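Local coordinates for exoenzyme S (Pseudomonas aeruginosa, PDB 6GN8), which is a bacterial virulence toxin that probably both stimulates GTPases and transfers ADP-ribose from NAD to host proteins, the part present here being its ADP-ribosyltransferase domain, at residues C[136-141]-C[167-172]; C[182-187]-C[195-200]. The protein carries 2 engineered substitutions. All blocks are in the same frame, centred on the assembly; numbering follows the deposited sequence.

Interaction 1. Residues C[136-141]-C[167-172]. Engineered in segment 167-172: Ala170 (natural residue Glu), Ala172 (natural residue Glu).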
ATOM      1  N   SER C 136     -14.236  15.096  27.066  1.00 40.23           N
ATOM      2  CA  SER C 136     -15.648  14.929  27.344  1.00 40.48           C
ATOM      3  C   SER C 136     -16.308  14.140  26.195  1.00 44.97           C
ATOM      4  O   SER C 136     -15.926  14.328  25.044  1.00 43.87           O
ATOM      5  CB  SER C 136     -16.278  16.313  27.521  1.00 43.09           C
ATOM      6  OG  SER C 136     -17.621  16.422  27.062  1.00 54.99           O
ATOM      7  N   LEU C 137     -17.307  13.294  26.513  1.00 43.78           N
ATOM      8  CA  LEU C 137     -18.120  12.531  25.535  1.00 45.13           C
ATOM      9  C   LEU C 137     -19.180  13.427  24.919  1.00 54.78           C
ATOM     10  O   LEU C 137     -19.744  13.091  23.887  1.00 55.25           O
ATOM     11  CB  LEU C 137     -18.815  11.319  26.181  1.00 45.73           C
ATOM     12  CG  LEU C 137     -18.069  10.001  26.237  1.00 49.85           C
ATOM     13  CD1 LEU C 137     -18.779   9.042  27.136  1.00 50.97           C
ATOM     14  CD2 LEU C 137     -17.918   9.370  24.852  1.00 48.53           C
ATOM     15  N   ASN C 138     -19.457  14.553  25.576  1.00 56.06           N
ATOM     16  CA  ASN C 138     -20.424  15.575  25.186  1.00 58.30           C
ATOM     17  C   ASN C 138     -19.754  16.586  24.200  1.00 66.85           C
ATOM     18  O   ASN C 138     -18.870  17.316  24.652  1.00 67.29           O
ATOM     19  CB  ASN C 138     -20.913  16.264  26.474  1.00 54.02           C
ATOM     20  CG  ASN C 138     -22.167  17.061  26.362  1.00 84.27           C
ATOM     21  OD1 ASN C 138     -22.443  17.708  25.345  1.00 88.20           O
ATOM     22  ND2 ASN C 138     -22.950  17.050  27.431  1.00 73.67           N
ATOM     23  N   PRO C 139     -20.102  16.652  22.879  1.00 67.49           N
ATOM     24  CA  PRO C 139     -19.410  17.619  21.980  1.00 68.99           C
ATOM     25  C   PRO C 139     -19.680  19.099  22.325  1.00 82.12           C
ATOM     26  O   PRO C 139     -18.817  19.950  22.096  1.00 80.66           O
ATOM     27  CB  PRO C 139     -19.952  17.280  20.575  1.00 69.52           C
ATOM     28  CG  PRO C 139     -20.621  15.942  20.708  1.00 73.78           C
ATOM     29  CD  PRO C 139     -21.111  15.868  22.134  1.00 69.82           C
ATOM     30  N   GLY C 140     -20.863  19.366  22.893  1.00 86.19           N
ATOM     31  CA  GLY C 140     -21.347  20.691  23.269  1.00 88.91           C
ATOM     32  C   GLY C 140     -20.527  21.430  24.303  1.00 98.97           C
ATOM     33  O   GLY C 140     -20.113  22.570  24.056  1.00 98.75           O
ATOM     34  N   VAL C 141     -20.266  20.785  25.468  1.00100.03           N
ATOM     35  CA  VAL C 141     -19.483  21.378  26.573  1.00101.49           C
ATOM     36  C   VAL C 141     -17.966  21.558  26.164  1.00109.00           C
ATOM     37  O   VAL C 141     -17.144  21.948  27.008  1.00108.16           O
ATOM     38  CB  VAL C 141     -19.655  20.637  27.944  1.00105.35           C
ATOM     39  CG1 VAL C 141     -21.073  20.787  28.486  1.00105.87           C
ATOM     40  CG2 VAL C 141     -19.271  19.172  27.851  1.00104.99           C
ATOM     41  N   TYR C 167     -20.432  17.592  36.558  1.00 43.82           N
ATOM     42  CA  TYR C 167     -20.938  18.965  36.399  1.00 42.57           C
ATOM     43  C   TYR C 167     -21.151  19.204  34.925  1.00 49.88           C
ATOM     44  O   TYR C 167     -20.295  18.788  34.127  1.00 48.02           O
ATOM     45  CB  TYR C 167     -19.950  20.022  36.932  1.00 40.04           C
ATOM     46  CG  TYR C 167     -19.902  20.189  38.431  1.00 38.57           C
ATOM     47  CD1 TYR C 167     -20.981  20.730  39.124  1.00 39.21           C
ATOM     48  CD2 TYR C 167     -18.740  19.902  39.147  1.00 37.49           C
ATOM     49  CE1 TYR C 167     -20.923  20.944  40.493  1.00 39.66           C
ATOM     50  CE2 TYR C 167     -18.670  20.116  40.520  1.00 37.63           C
ATOM     51  CZ  TYR C 167     -19.769  20.627  41.190  1.00 44.37           C
ATOM     52  OH  TYR C 167     -19.731  20.836  42.543  1.00 40.49           O
ATOM     53  N   LYS C 168     -22.292  19.856  34.565  1.00 48.99           N
ATOM     54  CA  LYS C 168     -22.698  20.240  33.205  1.00 48.77           C
ATOM     55  C   LYS C 168     -22.881  19.015  32.302  1.00 52.30           C
ATOM     56  O   LYS C 168     -22.885  19.133  31.063  1.00 52.35           O
ATOM     57  CB  LYS C 168     -21.690  21.247  32.617  1.00 50.72           C
ATOM     58  CG  LYS C 168     -21.845  22.620  33.256  1.00 67.44           C
ATOM     59  CD  LYS C 168     -20.656  23.530  33.028  1.00 78.63           C
ATOM     60  CE  LYS C 168     -20.925  24.882  33.648  1.00 91.87           C
ATOM     61  NZ  LYS C 168     -19.677  25.660  33.866  1.00104.23           N
ATOM     62  N   ASN C 169     -23.079  17.834  32.939  1.00 48.39           N
ATOM     63  CA  ASN C 169     -23.211  16.519  32.306  1.00 48.13           C
ATOM     64  C   ASN C 169     -22.121  16.358  31.212  1.00 50.22           C
ATOM     65  O   ASN C 169     -22.401  15.933  30.082  1.00 51.01           O
ATOM     66  CB  ASN C 169     -24.635  16.311  31.772  1.00 47.74           C
ATOM     67  CG  ASN C 169     -24.912  14.942  31.204  1.00 65.47           C
ATOM     68  OD1 ASN C 169     -24.584  13.893  31.795  1.00 62.87           O
ATOM     69  ND2 ASN C 169     -25.528  14.938  30.032  1.00 50.90           N
ATOM     70  N   ALA C 170     -20.867  16.695  31.566  1.00 43.52           N
ATOM     71  CA  ALA C 170     -19.747  16.646  30.614  1.00 42.68           C
ATOM     72  C   ALA C 170     -19.331  15.218  30.245  1.00 48.20           C
ATOM     73  O   ALA C 170     -18.663  15.034  29.235  1.00 50.11           O
ATOM     74  CB  ALA C 170     -18.553  17.401  31.182  1.00 42.68           C
ATOM     75  N   LYS C 171     -19.724  14.208  31.037  1.00 45.99           N
ATOM     76  CA  LYS C 171     -19.406  12.788  30.815  1.00 47.12           C
ATOM     77  C   LYS C 171     -17.911  12.674  30.451  1.00 50.34           C
ATOM     78  O   LYS C 171     -17.543  12.358  29.313  1.00 50.66           O
ATOM     79  CB  LYS C 171     -20.337  12.164  29.741  1.00 50.38           C
ATOM     80  CG  LYS C 171     -21.850  12.272  30.038  1.00 52.63           C
ATOM     81  CD  LYS C 171     -22.714  11.808  28.841  1.00 61.64           C
ATOM     82  CE  LYS C 171     -22.656  12.748  27.647  1.00 66.21           C
ATOM     83  NZ  LYS C 171     -23.510  12.300  26.522  1.00 77.65           N
ATOM     84  N   ALA C 172     -17.056  13.030  31.418  1.00 45.17           N
ATOM     85  CA  ALA C 172     -15.614  13.109  31.190  1.00 43.42           C
ATOM     86  C   ALA C 172     -14.924  11.766  31.096  1.00 46.95           C
ATOM     87  O   ALA C 172     -15.219  10.816  31.827  1.00 47.75           O
ATOM     88  CB  ALA C 172     -14.952  13.944  32.277  1.00 43.10           C
TER

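Interaction 2. Residues C[182-187]-C[195-200]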
ATOM      1  N   ARG C 182      -0.509  11.002  19.180  1.00 47.99           N
ATOM      2  CA  ARG C 182      -0.135  11.318  17.812  1.00 46.75           C
ATOM      3  C   ARG C 182      -1.081  12.348  17.254  1.00 48.58           C
ATOM      4  O   ARG C 182      -2.308  12.192  17.347  1.00 45.34           O
ATOM      5  CB  ARG C 182      -0.168  10.087  16.920  1.00 47.63           C
ATOM      6  CG  ARG C 182       0.550  10.324  15.576  1.00 54.05           C
ATOM      7  CD  ARG C 182       0.652   9.056  14.751  1.00 54.19           C
ATOM      8  NE  ARG C 182       1.192   7.938  15.529  1.00 66.85           N
ATOM      9  CZ  ARG C 182       2.485   7.658  15.660  1.00 85.19           C
ATOM     10  NH1 ARG C 182       2.874   6.630  16.404  1.00 71.34           N
ATOM     11  NH2 ARG C 182       3.402   8.414  15.061  1.00 69.54           N
ATOM     12  N   VAL C 183      -0.514  13.407  16.665  1.00 45.65           N
ATOM     13  CA  VAL C 183      -1.306  14.432  16.022  1.00 42.85           C
ATOM     14  C   VAL C 183      -1.659  13.911  14.615  1.00 48.68           C
ATOM     15  O   VAL C 183      -0.805  13.907  13.750  1.00 48.92           O
ATOM     16  CB  VAL C 183      -0.571  15.792  15.990  1.00 45.15           C
ATOM     17  CG1 VAL C 183      -1.412  16.854  15.259  1.00 43.34           C
ATOM     18  CG2 VAL C 183      -0.238  16.248  17.401  1.00 45.13           C
ATOM     19  N   LEU C 184      -2.897  13.443  14.404  1.00 44.70           N
ATOM     20  CA  LEU C 184      -3.347  12.933  13.107  1.00 43.19           C
ATOM     21  C   LEU C 184      -3.641  14.067  12.114  1.00 47.45           C
ATOM     22  O   LEU C 184      -3.592  13.867  10.905  1.00 48.39           O
ATOM     23  CB  LEU C 184      -4.613  12.069  13.295  1.00 42.37           C
ATOM     24  CG  LEU C 184      -4.458  10.730  14.063  1.00 45.46           C
ATOM     25  CD1 LEU C 184      -5.660   9.884  13.876  1.00 42.12           C
ATOM     26  CD2 LEU C 184      -3.211   9.952  13.621  1.00 49.01           C
ATOM     27  N   LEU C 185      -4.023  15.232  12.628  1.00 43.53           N
ATOM     28  CA  LEU C 185      -4.387  16.419  11.858  1.00 41.00           C
ATOM     29  C   LEU C 185      -4.355  17.612  12.766  1.00 45.61           C
ATOM     30  O   LEU C 185      -4.875  17.552  13.894  1.00 45.23           O
ATOM     31  CB  LEU C 185      -5.793  16.254  11.239  1.00 40.35           C
ATOM     32  CG  LEU C 185      -6.326  17.390  10.359  1.00 45.16           C
ATOM     33  CD1 LEU C 185      -5.737  17.340   8.950  1.00 45.23           C
ATOM     34  CD2 LEU C 185      -7.844  17.377  10.310  1.00 46.28           C
ATOM     35  N   SER C 186      -3.727  18.696  12.278  1.00 42.38           N
ATOM     36  CA  SER C 186      -3.680  20.011  12.911  1.00 41.53           C
ATOM     37  C   SER C 186      -3.944  21.028  11.837  1.00 45.41           C
ATOM     38  O   SER C 186      -3.203  21.139  10.866  1.00 45.16           O
ATOM     39  CB  SER C 186      -2.374  20.275  13.645  1.00 45.55           C
ATOM     40  OG  SER C 186      -2.635  21.350  14.533  1.00 57.62           O
ATOM     41  N   ALA C 187      -5.055  21.712  11.973  1.00 42.64           N
ATOM     42  CA  ALA C 187      -5.540  22.648  10.994  1.00 42.43           C
ATOM     43  C   ALA C 187      -6.155  23.791  11.698  1.00 49.02           C
ATOM     44  O   ALA C 187      -6.494  23.670  12.862  1.00 52.23           O
ATOM     45  CB  ALA C 187      -6.574  21.968  10.115  1.00 42.54           C
ATOM     46  N   ARG C 195      -8.089  23.264  14.977  1.00 40.31           N
ATOM     47  CA  ARG C 195      -8.924  22.074  14.933  1.00 40.38           C
ATOM     48  C   ARG C 195      -8.011  20.892  14.754  1.00 43.78           C
ATOM     49  O   ARG C 195      -7.335  20.780  13.724  1.00 42.39           O
ATOM     50  CB  ARG C 195      -9.953  22.194  13.801  1.00 39.30           C
ATOM     51  CG  ARG C 195     -10.747  23.499  13.864  1.00 44.40           C
ATOM     52  CD  ARG C 195     -12.116  23.212  14.363  1.00 43.70           C
ATOM     53  NE  ARG C 195     -12.906  24.404  14.622  1.00 44.75           N
ATOM     54  CZ  ARG C 195     -14.078  24.357  15.236  1.00 54.96           C
ATOM     55  NH1 ARG C 195     -14.757  25.470  15.467  1.00 49.32           N
ATOM     56  NH2 ARG C 195     -14.578  23.198  15.634  1.00 44.09           N
ATOM     57  N   ARG C 196      -7.944  20.039  15.802  1.00 40.22           N
ATOM     58  CA  ARG C 196      -6.998  18.939  15.885  1.00 40.13           C
ATOM     59  C   ARG C 196      -7.648  17.591  16.068  1.00 44.83           C
ATOM     60  O   ARG C 196      -8.719  17.474  16.653  1.00 45.43           O
ATOM     61  CB  ARG C 196      -6.008  19.174  17.067  1.00 42.46           C
ATOM     62  CG  ARG C 196      -4.587  19.343  16.585  1.00 59.66           C
ATOM     63  CD  ARG C 196      -3.518  19.254  17.649  1.00 67.13           C
ATOM     64  NE  ARG C 196      -3.004  20.577  18.011  1.00 62.81           N
ATOM     65  CZ  ARG C 196      -3.288  21.182  19.157  1.00 72.39           C
ATOM     66  NH1 ARG C 196      -4.078  20.590  20.054  1.00 62.18           N
ATOM     67  NH2 ARG C 196      -2.782  22.375  19.422  1.00 52.06           N
ATOM     68  N   VAL C 197      -6.945  16.557  15.613  1.00 41.26           N
ATOM     69  CA  VAL C 197      -7.349  15.174  15.798  1.00 40.83           C
ATOM     70  C   VAL C 197      -6.167  14.469  16.460  1.00 45.43           C
ATOM     71  O   VAL C 197      -5.053  14.493  15.927  1.00 46.07           O
ATOM     72  CB  VAL C 197      -7.856  14.476  14.509  1.00 42.71           C
ATOM     73  CG1 VAL C 197      -8.251  13.024  14.781  1.00 42.08           C
ATOM     74  CG2 VAL C 197      -9.024  15.246  13.904  1.00 41.84           C
ATOM     75  N   LEU C 198      -6.387  13.939  17.674  1.00 40.71           N
ATOM     76  CA  LEU C 198      -5.331  13.243  18.410  1.00 40.81           C
ATOM     77  C   LEU C 198      -5.676  11.797  18.561  1.00 43.79           C
ATOM     78  O   LEU C 198      -6.845  11.436  18.727  1.00 43.26           O
ATOM     79  CB  LEU C 198      -5.104  13.835  19.813  1.00 41.41           C
ATOM     80  CG  LEU C 198      -4.733  15.298  19.962  1.00 46.98           C
ATOM     81  CD1 LEU C 198      -4.860  15.723  21.433  1.00 47.34           C
ATOM     82  CD2 LEU C 198      -3.307  15.545  19.506  1.00 50.83           C
ATOM     83  N   GLU C 199      -4.661  10.964  18.586  1.00 41.95           N
ATOM     84  CA  GLU C 199      -4.880   9.550  18.799  1.00 43.55           C
ATOM     85  C   GLU C 199      -3.854   9.026  19.813  1.00 52.43           C
ATOM     86  O   GLU C 199      -2.694   9.425  19.760  1.00 52.78           O
ATOM     87  CB  GLU C 199      -4.805   8.809  17.456  1.00 44.55           C
ATOM     88  CG  GLU C 199      -4.720   7.305  17.565  1.00 48.96           C
ATOM     89  CD  GLU C 199      -4.255   6.637  16.288  1.00 58.97           C
ATOM     90  OE1 GLU C 199      -3.151   6.963  15.798  1.00 60.31           O
ATOM     91  OE2 GLU C 199      -5.003   5.776  15.778  1.00 57.18           O
ATOM     92  N   GLU C 200      -4.289   8.155  20.746  1.00 50.78           N
ATOM     93  CA  GLU C 200      -3.405   7.506  21.715  1.00 52.39           C
ATOM     94  C   GLU C 200      -2.374   6.714  20.920  1.00 57.40           C
ATOM     95  O   GLU C 200      -2.763   5.811  20.175  1.00 57.49           O
ATOM     96  CB  GLU C 200      -4.230   6.593  22.637  1.00 54.21           C
ATOM     97  CG  GLU C 200      -3.539   6.189  23.916  1.00 59.98           C
ATOM     98  CD  GLU C 200      -4.294   5.124  24.680  1.00 68.40           C
ATOM     99  OE1 GLU C 200      -3.632   4.242  25.274  1.00 65.37           O
ATOM    100  OE2 GLU C 200      -5.545   5.150  24.663  1.00 52.85           O
TER
HETATM  101  O   HOH W   1      -0.437   6.155  16.744  1.00 63.56           O

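Interaction 1. Residues C[136-141]-C[167-172]
Ser136 OG lies 2.8 Å from Ala170 O, at the close-packed end of this contact. The single hydroxyl proton could also go to Asn138 O, at 2.9 Å from Ser136 OG, and the choice is not settled. Next to it, Leu137 N donates a fairly straight bond to Lys171 O (3.0 Å, 160°). Leu137 CB rests against Lys171 CB. Asn138 adds a third grip, with ND2 donating to Asn169 O at 2.9 Å. The acceptor oxygen lies in the plane of the Asn138 amide, but ND2 sits above the Asn169 carbonyl plane. With CG turned away from its own backbone N (chi1 -163°), the Asn138 amide reaches across to the other loop.

The far end is looser. Val141 is poorly ordered. Its CG2 packs on Ala170 CB at 3.8 Å, and its CG1 meets Lys168 O. The Lys168 chain runs out straight, and its end leads away from the other loop. The Asn169 amide bonds to Asn166.

Ala170 and Ala172 are engineered and replace glutamates. The natural Glu-Lys-Glu run fits the ExE motif that follows the ARTT loop of ADP-ribosyltransferases. Ser136 probably ends the partner Ser-Thr-Ser motif of their NAD site.

Interaction 2. Residues C[182-187]-C[195-200]
Leu184 and Leu185 both face the single residue Val197, which makes this a classic beta bulge. Leu184 N donates to Val197 O at 2.8 Å, a bent bond with an N-H...O angle of 141°. Val197 N in turn donates to Leu185 O at 2.9 Å. Leu184 has helix-like backbone angles, and the strand turns a corner there. Its side chain runs across Val197 and Glu199: CB meets Val197 CG1, and CD1 touches Glu199 CB at 3.8 Å.

Regular pairing resumes on either side of the bulge. Arg182 with Glu199 and Ala187 with Arg195 are antiparallel hydrogen-bonded pairs, each closed by two backbone bonds. The two strands form a beta hairpin inside the mixed sheet of the ADP-ribosyltransferase domain. Strand 149-155 flanks strand 194-200 on its other edge.

Arg182 and Glu199 carry opposite charges but do not form a direct salt bridge. A water lies between them, in the plane of the guanidinium at its edge. It accepts from Arg182 NE at 2.7 Å and sits 3.0 Å from Glu199 OE1, which it can donate to. Arg182 NH2 bonds to Gly124 O. Glu199 OE2 hydrogen-bonds to an aromatic side chain of another protein's chain and forms a salt bridge with a basic one there. That protein also packs on Leu184, Leu185, Ala187 and Val197.

Val183, Ser186, Arg196 and Leu198 lie on the reverse face. Val183 CG2 meets Leu198 CD2 at 3.8 Å. Arg196 CG passes Ser186 OG at 3.5 Å, and the chain then bends at chi3 (-103°) towards a salt bridge between Arg196 NH1 and Asp116. Arg195 starts on the face of Leu185 and Val197, but its guanidinium leads away from the partner strand and forms a salt bridge with Asp189.

How the interactions relate
Interaction 1 and interaction 2 do not touch. Their centres are 20 Å apart and their nearest atoms about 8 Å apart. They follow one another along the chain, within one ADP-ribosyltransferase domain. Interaction 1 sits at the edge of the three-stranded sheet, where the probable NAD-site motifs meet. Interaction 2 lies within the larger mixed sheet, and one face of it is covered by another protein. Strands 106-112 and 149-155 lie between them: Ser136 bonds to Phe109 on the first, while Arg196 bonds to Ile150 and Thr152 on the second. A bound methylpentanediol, probably from the crystallisation liquor, is about 5 Å from the Lys168 side chain.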